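Local coordinates for phenylalanine ammonia-lyase (Rhodosporidium toruloides, PDB 1Y2M), which catalyses the non-oxidative deamination of L-phenylalanine and L-tyrosine to trans-cinnamic and p-coumaric acid, releasing ammonium, at the interface of chains A and B and the interface of chains A and C. Residues are numbered along the deposited sequence; one frame, centred on the assembly and turned at random. Chains: chain A/B/C, Phenylalanine ammonia-lyase.

The three contacts belong to a homotetramer built as a dimer of dimers. Contacts 1 and 2 are separate patches of one two-fold interface between chains A and B, with C-alpha centres about 52 Å apart; contact 3 joins chain A to chain C. Contact 3 lies about 21 Å from contact 1, measured between C-alpha centres, and about 61 Å from contact 2, so near contact 1 chain A carries patches for both neighbours. Sequence links the A-B patches too: A:Leu399, A:Ile400 and A:Asp401 of contact 2 follow closely the position that B:Asn397 occupies in contact 1. Contact 1 contains probable cinnamate-binding residues.

Contact 1: the interface of chains A and B. Residues chain A 360, 363, 366-367; chain B 397, 409-411, 413.
The short helix 363-366 of chain A, with A:Gln360 ahead of it and A:Thr367 after it, faces the loop that follows strand 406-408 of chain B, where the B:Gly410 carbonyl is turned toward A:Arg366. A:Arg366 reaches this loop with its guanidinium: NH1 donates a hydrogen bond to the carbonyl O of B:Gly410 (2.9 Å), arriving nearly along the C=O axis with the acceptor 20° out of the guanidinium plane. Its CG lies anti to the backbone N (chi1 178°), and a bend at chi3 turns the guanidinium toward that carbonyl. In the second shell, OD1 of B:Asn397 accepts a hydrogen bond from the backbone N of B:Gly410 (2.8 Å), which should steady the peptide that A:Arg366 grips. The same NH1 lies at the edge of the B:Phe413 ring, in its plane. That ring sets its CE1 over the face of the A:Tyr363 ring at the hydroxyl end, 3.4 Å from CZ, while the methyl CG2 of A:Thr367 packs on B:Gly411 CA. At the other end, A:Gln360 CG rests on B:His409 CB at 3.5 Å, and a water bridges the side-chain amide oxygen OE1 of A:Gln360 to the carbonyl O of B:His409. A:Gln360, A:Arg366 and B:Asn397 probably contact the cinnamate product, so this patch probably supplies part of an active site shared between subunits while joining A to B.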
loop_
_atom_site.group_PDB
_atom_site.type_symbol
_atom_site.label_atom_id
_atom_site.label_comp_id
_atom_site.label_asym_id
_atom_site.label_seq_id
_atom_site.Cartn_x
_atom_site.Cartn_y
_atom_site.Cartn_z
ATOM N N GLN A 360 31.705 4.726 -16.423
ATOM C CA GLN A 360 30.827 5.808 -16.041
ATOM C C GLN A 360 30.152 5.551 -14.700
ATOM O O GLN A 360 29.945 4.405 -14.298
ATOM C CB GLN A 360 29.800 6.067 -17.143
ATOM C CG GLN A 360 29.389 7.529 -17.286
ATOM C CD GLN A 360 30.346 8.481 -16.584
ATOM O OE1 GLN A 360 30.029 9.015 -15.518
ATOM N NE2 GLN A 360 31.557 8.654 -17.168
ATOM N N TYR A 363 23.907 4.733 -11.494
ATOM C CA TYR A 363 22.762 5.639 -11.561
ATOM C C TYR A 363 22.493 6.519 -10.350
ATOM O O TYR A 363 21.965 7.638 -10.492
ATOM C CB TYR A 363 21.511 4.807 -11.857
ATOM C CG TYR A 363 21.412 4.275 -13.238
ATOM C CD1 TYR A 363 22.486 4.287 -14.144
ATOM C CD2 TYR A 363 20.225 3.686 -13.624
ATOM C CE1 TYR A 363 22.306 3.759 -15.421
ATOM C CE2 TYR A 363 20.056 3.171 -14.872
ATOM C CZ TYR A 363 21.081 3.172 -15.738
ATOM O OH TYR A 363 20.864 2.628 -16.967
ATOM N N ARG A 366 24.729 9.413 -11.344
ATOM C CA ARG A 366 24.587 9.907 -12.704
ATOM C C ARG A 366 23.124 10.316 -13.062
ATOM O O ARG A 366 22.934 11.173 -13.926
ATOM C CB ARG A 366 25.171 8.917 -13.714
ATOM C CG ARG A 366 25.025 9.328 -15.118
ATOM C CD ARG A 366 26.011 8.623 -16.022
ATOM N NE ARG A 366 26.054 7.182 -15.863
ATOM C CZ ARG A 366 25.480 6.315 -16.691
ATOM N NH1 ARG A 366 24.827 6.720 -17.777
ATOM N NH2 ARG A 366 25.648 5.014 -16.489
ATOM N N THR A 367 22.141 9.701 -12.411
ATOM C CA THR A 367 20.732 10.001 -12.705
ATOM C C THR A 367 20.064 10.830 -11.630
ATOM O O THR A 367 18.822 10.984 -11.656
ATOM C CB THR A 367 19.874 8.734 -13.053
ATOM O OG1 THR A 367 19.551 7.990 -11.873
ATOM C CG2 THR A 367 20.559 7.843 -14.091
ATOM N N ASN B 397 21.419 8.123 -24.633
ATOM C CA ASN B 397 22.700 8.384 -23.977
ATOM C C ASN B 397 23.762 7.506 -24.652
ATOM O O ASN B 397 23.419 6.433 -25.119
ATOM C CB ASN B 397 22.616 7.976 -22.491
ATOM C CG ASN B 397 23.770 8.471 -21.692
ATOM O OD1 ASN B 397 23.886 9.664 -21.471
ATOM N ND2 ASN B 397 24.664 7.567 -21.287
ATOM N N HIS B 409 27.950 11.984 -20.873
ATOM C CA HIS B 409 27.411 10.782 -20.257
ATOM C C HIS B 409 26.464 11.196 -19.141
ATOM O O HIS B 409 26.900 11.731 -18.149
ATOM C CB HIS B 409 28.554 9.904 -19.773
ATOM C CG HIS B 409 29.422 9.452 -20.895
ATOM N ND1 HIS B 409 29.164 8.301 -21.602
ATOM C CD2 HIS B 409 30.489 10.033 -21.493
ATOM C CE1 HIS B 409 30.056 8.171 -22.568
ATOM N NE2 HIS B 409 30.867 9.210 -22.527
ATOM N N GLY B 410 25.164 10.999 -19.358
ATOM C CA GLY B 410 24.145 11.471 -18.437
ATOM C C GLY B 410 23.110 10.414 -18.126
ATOM O O GLY B 410 23.405 9.222 -18.193
ATOM N N GLY B 411 21.906 10.873 -17.790
ATOM C CA GLY B 411 20.888 10.019 -17.216
ATOM C C GLY B 411 19.502 10.317 -17.732
ATOM O O GLY B 411 18.501 10.035 -17.045
ATOM N N PHE B 413 17.539 8.912 -19.702
ATOM C CA PHE B 413 16.688 7.756 -19.839
ATOM C C PHE B 413 15.961 7.367 -18.530
ATOM O O PHE B 413 15.182 6.431 -18.533
ATOM C CB PHE B 413 17.556 6.597 -20.307
ATOM C CG PHE B 413 18.834 6.458 -19.503
ATOM C CD1 PHE B 413 18.834 6.016 -18.179
ATOM C CD2 PHE B 413 20.033 6.858 -20.025
ATOM C CE1 PHE B 413 19.983 5.909 -17.446
ATOM C CE2 PHE B 413 21.179 6.759 -19.289
ATOM C CZ PHE B 413 21.160 6.293 -18.001
HETATM O O HOH W 1 28.672 11.333 -16.155
#

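Contact 2: the interface of chains A and B. Residues chain A 178, 180, 399-401; chain B 314, 318-319.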
loop_
_atom_site.group_PDB
_atom_site.type_symbol
_atom_site.label_atom_id
_atom_site.label_comp_id
_atom_site.label_asym_id
_atom_site.label_seq_id
_atom_site.Cartn_x
_atom_site.Cartn_y
_atom_site.Cartn_z
ATOM N N ARG A 178 -10.720 37.766 7.394
ATOM C CA ARG A 178 -11.093 38.067 6.012
ATOM C C ARG A 178 -12.508 38.593 5.906
ATOM O O ARG A 178 -12.912 39.037 4.841
ATOM C CB ARG A 178 -10.906 36.827 5.127
ATOM C CG ARG A 178 -9.422 36.416 5.001
ATOM C CD ARG A 178 -9.214 34.963 4.593
ATOM N NE ARG A 178 -9.902 34.609 3.341
ATOM C CZ ARG A 178 -9.495 34.960 2.126
ATOM N NH1 ARG A 178 -8.364 35.635 1.965
ATOM N NH2 ARG A 178 -10.209 34.604 1.055
ATOM N N HIS A 180 -15.519 37.110 6.226
ATOM C CA HIS A 180 -16.542 36.224 5.659
ATOM C C HIS A 180 -17.238 35.341 6.709
ATOM O O HIS A 180 -18.106 34.537 6.358
ATOM C CB HIS A 180 -15.883 35.286 4.637
ATOM C CG HIS A 180 -15.078 35.990 3.600
ATOM N ND1 HIS A 180 -13.839 35.535 3.208
ATOM C CD2 HIS A 180 -15.297 37.134 2.915
ATOM C CE1 HIS A 180 -13.348 36.355 2.293
ATOM N NE2 HIS A 180 -14.218 37.333 2.097
ATOM N N LEU A 399 -20.681 30.898 5.046
ATOM C CA LEU A 399 -19.875 32.099 4.823
ATOM C C LEU A 399 -20.780 33.243 4.422
ATOM O O LEU A 399 -21.790 33.051 3.738
ATOM C CB LEU A 399 -18.797 31.822 3.771
ATOM C CG LEU A 399 -17.789 30.778 4.220
ATOM C CD1 LEU A 399 -16.690 30.679 3.194
ATOM C CD2 LEU A 399 -17.214 31.067 5.576
ATOM N N ILE A 400 -20.384 34.440 4.847
ATOM C CA ILE A 400 -21.252 35.602 4.805
ATOM C C ILE A 400 -20.748 36.591 3.757
ATOM O O ILE A 400 -19.585 36.984 3.828
ATOM C CB ILE A 400 -21.217 36.290 6.192
ATOM C CG1 ILE A 400 -21.644 35.330 7.316
ATOM C CG2 ILE A 400 -22.041 37.523 6.196
ATOM C CD1 ILE A 400 -22.995 34.726 7.151
ATOM N N ASP A 401 -21.604 36.957 2.788
ATOM C CA ASP A 401 -21.257 37.963 1.807
ATOM C C ASP A 401 -21.981 39.237 2.180
ATOM O O ASP A 401 -23.147 39.409 1.885
ATOM C CB ASP A 401 -21.631 37.569 0.383
ATOM C CG ASP A 401 -21.245 38.661 -0.643
ATOM O OD1 ASP A 401 -20.678 39.731 -0.253
ATOM O OD2 ASP A 401 -21.472 38.436 -1.834
ATOM N N PHE B 314 -18.787 33.081 -4.826
ATOM C CA PHE B 314 -18.369 33.575 -3.528
ATOM C C PHE B 314 -17.640 32.476 -2.740
ATOM O O PHE B 314 -16.689 32.750 -2.000
ATOM C CB PHE B 314 -19.562 34.080 -2.718
ATOM C CG PHE B 314 -19.173 34.687 -1.444
ATOM C CD1 PHE B 314 -18.567 35.951 -1.399
ATOM C CD2 PHE B 314 -19.322 33.984 -0.300
ATOM C CE1 PHE B 314 -18.186 36.527 -0.158
ATOM C CE2 PHE B 314 -18.934 34.535 0.923
ATOM C CZ PHE B 314 -18.358 35.748 1.005
ATOM N N VAL B 318 -13.854 33.983 -4.319
ATOM C CA VAL B 318 -13.653 35.000 -3.325
ATOM C C VAL B 318 -12.993 34.410 -2.090
ATOM O O VAL B 318 -12.046 35.002 -1.531
ATOM C CB VAL B 318 -14.957 35.654 -2.920
ATOM C CG1 VAL B 318 -14.710 36.653 -1.788
ATOM C CG2 VAL B 318 -15.574 36.357 -4.157
ATOM N N THR B 319 -13.557 33.324 -1.603
ATOM C CA THR B 319 -13.218 32.855 -0.261
ATOM C C THR B 319 -12.064 31.846 -0.160
ATOM O O THR B 319 -11.367 31.819 0.872
ATOM C CB THR B 319 -14.457 32.242 0.445
ATOM O OG1 THR B 319 -15.093 31.271 -0.414
ATOM C CG2 THR B 319 -15.422 33.322 0.831
#
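Ring packing dominates where B:Phe314, at the start of helix 314-318, enters between A:His180 and the strand 399-401 of chain A. A:Asp401 lies over one face of the phenyl ring, its carboxylate plane 1° from the ring plane and its CB 3.6 Å from CE1 of B:Phe314. The CZ edge of B:Phe314 points at the face of the A:His180 imidazole, the planes 84° apart. The phenyl group swings out with CG anti to its main-chain nitrogen (chi1 -175°), which brings CZ to 3.3 Å from the carbonyl O of A:Ile400. A leucine in place of B:Phe314 would probably leave the A:Asp401 carboxylate without its flat stacking partner and the A:His180 ring less firmly braced.

Methyl contacts centre on B:Thr319, whose CG2 sits over the imidazole face of A:His180 in a CH-pi contact, 3.6 Å from ND1. It also covers the phenyl face opposite A:Asp401 and meets CD1 of A:Leu399 tip to tip at 3.8 Å.

Among polar contacts, the B:Thr319 hydroxyl OG1 donates to the carbonyl O of B:Phe314 (2.7 Å) on a lone pair in the carbonyl plane, which probably holds the methyl in this direction. A weak hydrogen bond runs from A:Arg178 NH2 to the carbonyl O of B:Thr319 (3.0 Å). This packing joins chains A and B within the tetramer, mostly through ring and methyl contacts.

Contact 3: the interface of chains A and C. Residues chain A 444-447; chain C 497.
This is a small, largely van der Waals patch of the interface between chains A and C, one of the subunit contacts that hold the homotetramer together. C:Met497, present as selenomethionine, lays its side chain against the A:Leu444 to A:Gly447 loop, which follows helix 416-443, and hides 84 Å² of its surface there. Its main contact is with A:Asn445, which it crosses at a slant. The chain lies over one face of the A:Asn445 amide: CB stands above the amide nitrogen, 3.8 Å from ND2 of A:Asn445, and CG above the amide carbon, 3.9 Å from CG of A:Asn445. Further out the selenium reaches the main chain, 3.8 Å from the backbone N of A:Ala446. After a nearly extended chi2 of -169°, a bend at chi3 (47°) carries the terminal methyl back toward the amide oxygen side, and CE comes 3.6 Å from CG of A:Asn445. The loop therefore offers both a flat amide and backbone as the bed for the side chain, a methionine in the native protein. That amide is itself held from within chain A, which probably limits its turning beneath the selenomethionine: the backbone N of A:Gly447 donates to A:Asn445 OD1 at 2.8 Å, in the carbonyl plane, with a C=O...N angle of 153°.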
loop_
_atom_site.group_PDB
_atom_site.type_symbol
_atom_site.label_atom_id
_atom_site.label_comp_id
_atom_site.label_asym_id
_atom_site.label_seq_id
_atom_site.Cartn_x
_atom_site.Cartn_y
_atom_site.Cartn_z
ATOM N N LEU A 444 29.679 2.318 0.632
ATOM C CA LEU A 444 30.064 1.425 1.730
ATOM C C LEU A 444 30.353 -0.010 1.265
ATOM O O LEU A 444 30.605 -0.885 2.113
ATOM C CB LEU A 444 28.972 1.381 2.814
ATOM C CG LEU A 444 28.701 2.731 3.506
ATOM C CD1 LEU A 444 27.603 2.552 4.552
ATOM C CD2 LEU A 444 29.937 3.365 4.126
ATOM N N ASN A 445 30.318 -0.227 -0.047
ATOM C CA ASN A 445 30.583 -1.520 -0.666
ATOM C C ASN A 445 31.976 -1.509 -1.249
ATOM O O ASN A 445 32.254 -0.773 -2.171
ATOM C CB ASN A 445 29.555 -1.820 -1.759
ATOM C CG ASN A 445 29.683 -3.198 -2.358
ATOM O OD1 ASN A 445 30.786 -3.662 -2.622
ATOM N ND2 ASN A 445 28.545 -3.843 -2.619
ATOM N N ALA A 446 32.852 -2.327 -0.675
ATOM C CA ALA A 446 34.278 -2.316 -1.027
ATOM C C ALA A 446 34.507 -2.689 -2.496
ATOM O O ALA A 446 35.517 -2.320 -3.095
ATOM C CB ALA A 446 35.011 -3.274 -0.125
ATOM N N GLY A 447 33.576 -3.447 -3.063
ATOM C CA GLY A 447 33.688 -3.892 -4.447
ATOM C C GLY A 447 33.315 -2.803 -5.439
ATOM O O GLY A 447 33.645 -2.886 -6.622
HETATM N N MSE C 497 26.235 -4.755 1.510
HETATM C CA MSE C 497 26.897 -5.289 0.331
HETATM C C MSE C 497 26.127 -6.455 -0.248
HETATM O O MSE C 497 26.718 -7.380 -0.854
HETATM C CB MSE C 497 28.326 -5.698 0.660
HETATM C CG MSE C 497 29.058 -4.563 1.199
HETATM SE SE MSE C 497 30.951 -4.985 1.303
HETATM C CE MSE C 497 31.399 -5.776 -0.452
#